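Local structure of 8-amino-8-demethylriboflavin N,N-dimethyltransferase (Streptomyces davawensis, 4D7K) at residues V26-L38 with R102-L114. The protein catalyses the two S-adenosyl-methionine-dependent N-methylations that turn 8-amino-8-demethyl-D-riboflavin into the antibiotic roseoflavin, the last steps of its biosynthesis. Residues are numbered along the deposited sequence; the frame is centred on the assembly and turned at random.
Sequences VAFVLYAVAKLHL and RGMTTFFAEPDVL
Y31 reaches from helix 13-35 into the bend between helices 102-107 and 111-118. Its CB and CG lie against the methyl of A109, which comes closest at the ring (Y31 CD1 to A109 CB 3.5 Å). Further along, Y31 CE1 meets the carbonyl oxygen of T106, 3.4 Å away, near the ring plane. The carbonyl oxygen of A109 lies over one face, towards the rim, and CG of K35, one turn on in the same helix, sits over the rim of the opposite face. At the tip Y31 OH donates to E110 OE1 (2.8 Å), approaching from above the carboxylate plane, which stands nearly perpendicular to the ring (86°). With CG anti to the backbone N (chi1 171°), the ring reaches this carboxylate at the N-cap residue of helix 111-118. The other oxygen, E110 OE2, offers its syn lone pair to K35 NZ in a salt bridge of 2.8 Å; E150 and E154 of helix 149-165 also pair with this lysine, whose charge probably offsets the crowding of acids. Beside it, extended R102 sends NH2 to A34 O (3.0 Å), above the carbonyl plane and across from H37 N, whose bond is one of the two in the Schellman motif ending the helix. A water joins R102 NH2 to K35 NZ, and another bridges the carbonyl oxygens of A27 and T105. Between these polar links, A34 CB packs on T106 CG2. Towards the dimer partner, F28 takes L114 CD2 at its ring edge (F28 CE1 to L114 CD2 3.5 Å), while Y117 and L114 of the second subunit also meet F28. Segments 26-35 and 102-107 cross at -113°, consistent with the winged-helix-like dimerisation domain of this O-methyltransferase family.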
ATOM      1  N   VAL A  26       2.326  -4.484  -4.257  1.00 31.48           N
ATOM      2  CA  VAL A  26       3.602  -4.036  -4.796  1.00 28.15           C
ATOM      3  C   VAL A  26       4.533  -3.579  -3.670  1.00 36.15           C
ATOM      4  O   VAL A  26       5.731  -3.876  -3.685  1.00 34.32           O
ATOM      5  CB  VAL A  26       3.413  -2.897  -5.825  1.00 26.70           C
ATOM      6  CG1 VAL A  26       4.750  -2.278  -6.195  1.00 21.97           C
ATOM      7  CG2 VAL A  26       2.696  -3.415  -7.076  1.00 22.60           C
ATOM      8  N   ALA A  27       3.973  -2.875  -2.687  1.00 31.47           N
ATOM      9  CA  ALA A  27       4.750  -2.386  -1.550  1.00 31.48           C
ATOM     10  C   ALA A  27       5.433  -3.531  -0.821  1.00 31.95           C
ATOM     11  O   ALA A  27       6.586  -3.415  -0.396  1.00 32.97           O
ATOM     12  CB  ALA A  27       3.869  -1.609  -0.591  1.00 29.58           C
ATOM     13  N   PHE A  28       4.711  -4.636  -0.679  1.00 23.49           N
ATOM     14  CA  PHE A  28       5.242  -5.807  -0.003  1.00 25.40           C
ATOM     15  C   PHE A  28       6.316  -6.479  -0.838  1.00 24.81           C
ATOM     16  O   PHE A  28       7.300  -6.986  -0.299  1.00 30.41           O
ATOM     17  CB  PHE A  28       4.128  -6.804   0.314  1.00 28.38           C
ATOM     18  CG  PHE A  28       3.334  -6.452   1.537  1.00 35.59           C
ATOM     19  CD1 PHE A  28       3.907  -6.538   2.794  1.00 30.55           C
ATOM     20  CD2 PHE A  28       2.016  -6.044   1.429  1.00 30.99           C
ATOM     21  CE1 PHE A  28       3.179  -6.215   3.927  1.00 39.74           C
ATOM     22  CE2 PHE A  28       1.277  -5.725   2.556  1.00 43.34           C
ATOM     23  CZ  PHE A  28       1.859  -5.810   3.808  1.00 44.07           C
ATOM     24  N   VAL A  29       6.122  -6.476  -2.156  1.00 23.94           N
ATOM     25  CA  VAL A  29       7.090  -7.048  -3.084  1.00 20.62           C
ATOM     26  C   VAL A  29       8.422  -6.308  -3.023  1.00 28.40           C
ATOM     27  O   VAL A  29       9.488  -6.923  -3.006  1.00 28.79           O
ATOM     28  CB  VAL A  29       6.545  -7.026  -4.528  1.00 30.14           C
ATOM     29  CG1 VAL A  29       7.669  -7.163  -5.553  1.00 20.08           C
ATOM     30  CG2 VAL A  29       5.510  -8.121  -4.701  1.00 34.01           C
ATOM     31  N   LEU A  30       8.356  -4.982  -2.980  1.00 29.12           N
ATOM     32  CA  LEU A  30       9.555  -4.159  -2.932  1.00 27.41           C
ATOM     33  C   LEU A  30      10.271  -4.298  -1.586  1.00 30.18           C
ATOM     34  O   LEU A  30      11.501  -4.232  -1.515  1.00 31.75           O
ATOM     35  CB  LEU A  30       9.201  -2.699  -3.201  1.00 36.10           C
ATOM     36  CG  LEU A  30       8.561  -2.400  -4.560  1.00 28.28           C
ATOM     37  CD1 LEU A  30       8.108  -0.957  -4.621  1.00 33.05           C
ATOM     38  CD2 LEU A  30       9.547  -2.689  -5.664  1.00 25.46           C
ATOM     39  N   TYR A  31       9.494  -4.495  -0.525  1.00 26.25           N
ATOM     40  CA  TYR A  31      10.052  -4.735   0.802  1.00 34.31           C
ATOM     41  C   TYR A  31      10.876  -6.023   0.812  1.00 34.78           C
ATOM     42  O   TYR A  31      12.037  -6.029   1.218  1.00 28.75           O
ATOM     43  CB  TYR A  31       8.933  -4.810   1.851  1.00 28.77           C
ATOM     44  CG  TYR A  31       9.399  -5.270   3.219  1.00 31.02           C
ATOM     45  CD1 TYR A  31      10.057  -4.398   4.080  1.00 26.43           C
ATOM     46  CD2 TYR A  31       9.186  -6.575   3.646  1.00 23.68           C
ATOM     47  CE1 TYR A  31      10.480  -4.814   5.334  1.00 37.55           C
ATOM     48  CE2 TYR A  31       9.614  -7.001   4.901  1.00 32.38           C
ATOM     49  CZ  TYR A  31      10.259  -6.117   5.737  1.00 25.22           C
ATOM     50  OH  TYR A  31      10.684  -6.529   6.979  1.00 41.80           O
ATOM     51  N   ALA A  32      10.266  -7.108   0.346  1.00 37.39           N
ATOM     52  CA  ALA A  32      10.910  -8.415   0.377  1.00 38.69           C
ATOM     53  C   ALA A  32      12.148  -8.427  -0.510  1.00 35.73           C
ATOM     54  O   ALA A  32      13.168  -9.018  -0.154  1.00 33.02           O
ATOM     55  CB  ALA A  32       9.933  -9.500  -0.046  1.00 29.88           C
ATOM     56  N   VAL A  33      12.058  -7.755  -1.652  1.00 34.81           N
ATOM     57  CA  VAL A  33      13.189  -7.643  -2.567  1.00 37.34           C
ATOM     58  C   VAL A  33      14.363  -6.927  -1.895  1.00 33.33           C
ATOM     59  O   VAL A  33      15.513  -7.362  -1.985  1.00 34.86           O
ATOM     60  CB  VAL A  33      12.790  -6.897  -3.866  1.00 36.57           C
ATOM     61  CG1 VAL A  33      14.020  -6.341  -4.570  1.00 36.91           C
ATOM     62  CG2 VAL A  33      11.986  -7.815  -4.791  1.00 30.92           C
ATOM     63  N   ALA A  34      14.065  -5.832  -1.207  1.00 31.85           N
ATOM     64  CA  ALA A  34      15.103  -5.068  -0.536  1.00 31.72           C
ATOM     65  C   ALA A  34      15.696  -5.831   0.653  1.00 30.66           C
ATOM     66  O   ALA A  34      16.910  -5.803   0.858  1.00 32.28           O
ATOM     67  CB  ALA A  34      14.557  -3.721  -0.090  1.00 27.59           C
ATOM     68  N   LYS A  35      14.851  -6.514   1.425  1.00 29.09           N
ATOM     69  CA  LYS A  35      15.315  -7.248   2.607  1.00 32.12           C
ATOM     70  C   LYS A  35      16.221  -8.416   2.223  1.00 37.62           C
ATOM     71  O   LYS A  35      17.093  -8.810   2.988  1.00 40.16           O
ATOM     72  CB  LYS A  35      14.135  -7.766   3.438  1.00 28.04           C
ATOM     73  CG  LYS A  35      13.235  -6.680   4.020  1.00 40.95           C
ATOM     74  CD  LYS A  35      13.987  -5.734   4.940  1.00 36.18           C
ATOM     75  CE  LYS A  35      14.429  -6.437   6.212  1.00 37.49           C
ATOM     76  NZ  LYS A  35      15.010  -5.460   7.169  1.00 39.58           N
ATOM     77  N   LEU A  36      16.006  -8.966   1.035  1.00 30.75           N
ATOM     78  CA  LEU A  36      16.829 -10.064   0.561  1.00 34.27           C
ATOM     79  C   LEU A  36      18.096  -9.539  -0.107  1.00 38.12           C
ATOM     80  O   LEU A  36      18.928 -10.317  -0.571  1.00 38.44           O
ATOM     81  CB  LEU A  36      16.038 -10.941  -0.405  1.00 37.45           C
ATOM     82  CG  LEU A  36      14.991 -11.832   0.259  1.00 33.72           C
ATOM     83  CD1 LEU A  36      14.056 -12.395  -0.788  1.00 33.13           C
ATOM     84  CD2 LEU A  36      15.682 -12.952   1.016  1.00 33.27           C
ATOM     85  N   HIS A  37      18.225  -8.214  -0.151  1.00 29.39           N
ATOM     86  CA  HIS A  37      19.372  -7.539  -0.758  1.00 23.76           C
ATOM     87  C   HIS A  37      19.578  -7.949  -2.214  1.00 32.58           C
ATOM     88  O   HIS A  37      20.698  -7.937  -2.728  1.00 42.76           O
ATOM     89  CB  HIS A  37      20.640  -7.800   0.063  1.00 25.71           C
ATOM     90  CG  HIS A  37      20.650  -7.088   1.381  1.00 34.42           C
ATOM     91  ND1 HIS A  37      20.383  -7.723   2.573  1.00 35.30           N
ATOM     92  CD2 HIS A  37      20.858  -5.783   1.683  1.00 35.60           C
ATOM     93  CE1 HIS A  37      20.449  -6.843   3.560  1.00 40.99           C
ATOM     94  NE2 HIS A  37      20.731  -5.662   3.047  1.00 43.47           N
ATOM     95  N   LEU A  38      18.480  -8.300  -2.873  1.00 34.38           N
ATOM     96  CA  LEU A  38      18.493  -8.606  -4.299  1.00 34.78           C
ATOM     97  C   LEU A  38      19.014  -7.457  -5.173  1.00 33.23           C
ATOM     98  O   LEU A  38      19.743  -7.717  -6.130  1.00 37.29           O
ATOM     99  CB  LEU A  38      17.093  -9.017  -4.760  1.00 32.16           C
ATOM    100  CG  LEU A  38      16.648 -10.368  -4.202  1.00 30.57           C
ATOM    101  CD1 LEU A  38      15.204 -10.670  -4.555  1.00 36.82           C
ATOM    102  CD2 LEU A  38      17.556 -11.466  -4.714  1.00 29.52           C
ATOM    103  N   ARG A 102      15.943   3.189  -0.331  1.00 32.06           N
ATOM    104  CA  ARG A 102      15.737   1.894   0.301  1.00 30.71           C
ATOM    105  C   ARG A 102      15.154   2.072   1.690  1.00 30.16           C
ATOM    106  O   ARG A 102      14.384   1.236   2.162  1.00 29.78           O
ATOM    107  CB  ARG A 102      17.055   1.111   0.379  1.00 26.07           C
ATOM    108  CG  ARG A 102      16.906  -0.316   0.883  1.00 24.02           C
ATOM    109  CD  ARG A 102      18.253  -1.004   1.063  1.00 25.01           C
ATOM    110  NE  ARG A 102      18.082  -2.384   1.512  1.00 30.13           N
ATOM    111  CZ  ARG A 102      17.818  -2.735   2.768  1.00 35.83           C
ATOM    112  NH1 ARG A 102      17.698  -1.809   3.714  1.00 30.28           N
ATOM    113  NH2 ARG A 102      17.674  -4.017   3.080  1.00 28.61           N
ATOM    114  N   GLY A 103      15.532   3.170   2.339  1.00 26.39           N
ATOM    115  CA  GLY A 103      15.101   3.443   3.697  1.00 30.86           C
ATOM    116  C   GLY A 103      13.596   3.536   3.856  1.00 34.02           C
ATOM    117  O   GLY A 103      13.006   2.839   4.680  1.00 35.34           O
ATOM    118  N   MET A 104      12.966   4.390   3.058  1.00 37.83           N
ATOM    119  CA  MET A 104      11.524   4.587   3.159  1.00 43.30           C
ATOM    120  C   MET A 104      10.749   3.357   2.684  1.00 44.96           C
ATOM    121  O   MET A 104       9.629   3.110   3.127  1.00 45.87           O
ATOM    122  CB  MET A 104      11.092   5.817   2.359  1.00 34.87           C
ATOM    123  CG  MET A 104      11.055   5.600   0.859  1.00 42.69           C
ATOM    124  SD  MET A 104      10.242   6.946  -0.019  1.00 64.76           S
ATOM    125  CE  MET A 104      11.349   8.307   0.344  1.00 58.35           C
ATOM    126  N   THR A 105      11.355   2.578   1.794  1.00 38.34           N
ATOM    127  CA  THR A 105      10.674   1.437   1.198  1.00 29.54           C
ATOM    128  C   THR A 105      10.676   0.236   2.150  1.00 30.88           C
ATOM    129  O   THR A 105       9.770  -0.594   2.106  1.00 43.06           O
ATOM    130  CB  THR A 105      11.317   1.071  -0.161  1.00 31.12           C
ATOM    131  OG1 THR A 105      11.317   2.229  -1.005  1.00 36.47           O
ATOM    132  CG2 THR A 105      10.547  -0.033  -0.860  1.00 36.06           C
ATOM    133  N   THR A 106      11.674   0.158   3.028  1.00 28.42           N
ATOM    134  CA  THR A 106      11.753  -0.939   3.990  1.00 36.50           C
ATOM    135  C   THR A 106      11.151  -0.610   5.360  1.00 34.43           C
ATOM    136  O   THR A 106      10.504  -1.463   5.966  1.00 35.04           O
ATOM    137  CB  THR A 106      13.209  -1.398   4.211  1.00 39.87           C
ATOM    138  OG1 THR A 106      14.022  -0.275   4.573  1.00 29.26           O
ATOM    139  CG2 THR A 106      13.764  -2.039   2.948  1.00 25.57           C
ATOM    140  N   PHE A 107      11.364   0.610   5.849  1.00 35.12           N
ATOM    141  CA  PHE A 107      10.964   0.948   7.218  1.00 29.61           C
ATOM    142  C   PHE A 107       9.467   0.810   7.461  1.00 30.78           C
ATOM    143  O   PHE A 107       9.046   0.197   8.444  1.00 38.36           O
ATOM    144  CB  PHE A 107      11.388   2.372   7.586  1.00 26.65           C
ATOM    145  CG  PHE A 107      10.869   2.817   8.931  1.00 37.40           C
ATOM    146  CD1 PHE A 107      11.444   2.348  10.099  1.00 31.50           C
ATOM    147  CD2 PHE A 107       9.791   3.684   9.026  1.00 37.72           C
ATOM    148  CE1 PHE A 107      10.959   2.743  11.338  1.00 33.61           C
ATOM    149  CE2 PHE A 107       9.302   4.081  10.262  1.00 28.78           C
ATOM    150  CZ  PHE A 107       9.888   3.610  11.418  1.00 34.30           C
ATOM    151  N   PHE A 108       8.664   1.384   6.570  1.00 28.23           N
ATOM    152  CA  PHE A 108       7.216   1.434   6.761  1.00 35.92           C
ATOM    153  C   PHE A 108       6.534   0.096   6.496  1.00 45.44           C
ATOM    154  O   PHE A 108       5.311  -0.013   6.588  1.00 53.95           O
ATOM    155  CB  PHE A 108       6.608   2.525   5.872  1.00 32.21           C
ATOM    156  CG  PHE A 108       7.043   3.907   6.252  1.00 32.62           C
ATOM    157  CD1 PHE A 108       6.406   4.589   7.276  1.00 29.73           C
ATOM    158  CD2 PHE A 108       8.120   4.504   5.622  1.00 29.31           C
ATOM    159  CE1 PHE A 108       6.819   5.852   7.648  1.00 27.36           C
ATOM    160  CE2 PHE A 108       8.540   5.767   5.990  1.00 34.40           C
ATOM    161  CZ  PHE A 108       7.887   6.443   7.003  1.00 31.56           C
ATOM    162  N   ALA A 109       7.325  -0.923   6.176  1.00 42.57           N
ATOM    163  CA  ALA A 109       6.780  -2.252   5.928  1.00 37.51           C
ATOM    164  C   ALA A 109       7.375  -3.263   6.890  1.00 37.63           C
ATOM    165  O   ALA A 109       7.105  -4.456   6.792  1.00 51.66           O
ATOM    166  CB  ALA A 109       7.027  -2.672   4.492  1.00 39.97           C
ATOM    167  N   GLU A 110       8.195  -2.781   7.817  1.00 38.97           N
ATOM    168  CA  GLU A 110       8.706  -3.637   8.874  1.00 36.61           C
ATOM    169  C   GLU A 110       7.536  -4.084   9.744  1.00 52.28           C
ATOM    170  O   GLU A 110       6.604  -3.311   9.968  1.00 52.47           O
ATOM    171  CB  GLU A 110       9.766  -2.910   9.706  1.00 39.89           C
ATOM    172  CG  GLU A 110      11.066  -2.604   8.961  1.00 41.12           C
ATOM    173  CD  GLU A 110      11.910  -3.841   8.705  1.00 43.75           C
ATOM    174  OE1 GLU A 110      11.524  -4.940   9.152  1.00 60.30           O
ATOM    175  OE2 GLU A 110      12.970  -3.715   8.058  1.00 43.18           O
ATOM    176  N   PRO A 111       7.573  -5.340  10.221  1.00 58.46           N
ATOM    177  CA  PRO A 111       6.481  -5.927  11.008  1.00 55.43           C
ATOM    178  C   PRO A 111       6.071  -5.072  12.207  1.00 59.68           C
ATOM    179  O   PRO A 111       4.878  -4.849  12.407  1.00 64.72           O
ATOM    180  CB  PRO A 111       7.061  -7.273  11.470  1.00 52.63           C
ATOM    181  CG  PRO A 111       8.544  -7.164  11.258  1.00 53.43           C
ATOM    182  CD  PRO A 111       8.693  -6.282  10.062  1.00 56.59           C
ATOM    183  N   ASP A 112       7.041  -4.596  12.981  1.00 56.76           N
ATOM    184  CA  ASP A 112       6.747  -3.764  14.144  1.00 54.90           C
ATOM    185  C   ASP A 112       6.111  -2.433  13.747  1.00 55.81           C
ATOM    186  O   ASP A 112       5.279  -1.894  14.476  1.00 63.83           O
ATOM    187  CB  ASP A 112       8.019  -3.511  14.956  1.00 59.33           C
ATOM    188  CG  ASP A 112       8.615  -4.788  15.516  1.00 69.62           C
ATOM    189  OD1 ASP A 112       7.846  -5.737  15.782  1.00 71.55           O
ATOM    190  OD2 ASP A 112       9.852  -4.843  15.692  1.00 68.16           O
ATOM    191  N   VAL A 113       6.507  -1.908  12.592  1.00 51.00           N
ATOM    192  CA  VAL A 113       5.970  -0.645  12.089  1.00 40.81           C
ATOM    193  C   VAL A 113       4.625  -0.861  11.402  1.00 42.52           C
ATOM    194  O   VAL A 113       3.682  -0.090  11.591  1.00 43.07           O
ATOM    195  CB  VAL A 113       6.949   0.026  11.099  1.00 33.26           C
ATOM    196  CG1 VAL A 113       6.382   1.341  10.583  1.00 30.08           C
ATOM    197  CG2 VAL A 113       8.304   0.242  11.760  1.00 37.04           C
ATOM    198  N   LEU A 114       4.544  -1.918  10.604  1.00 44.35           N
ATOM    199  CA  LEU A 114       3.313  -2.259   9.907  1.00 50.13           C
ATOM    200  C   LEU A 114       2.187  -2.550  10.899  1.00 47.87           C
ATOM    201  O   LEU A 114       1.034  -2.185  10.670  1.00 48.88           O
ATOM    202  CB  LEU A 114       3.545  -3.463   8.998  1.00 55.55           C
ATOM    203  CG  LEU A 114       2.625  -3.647   7.797  1.00 56.72           C
ATOM    204  CD1 LEU A 114       2.834  -2.531   6.779  1.00 42.00           C
ATOM    205  CD2 LEU A 114       2.884  -5.004   7.174  1.00 65.78           C
TER
HETATM  206  O   HOH W   1       7.630  -0.888   0.551  1.00 38.04           O
HETATM  207  O   HOH W   2      17.686  -5.108   5.555  1.00 51.53           O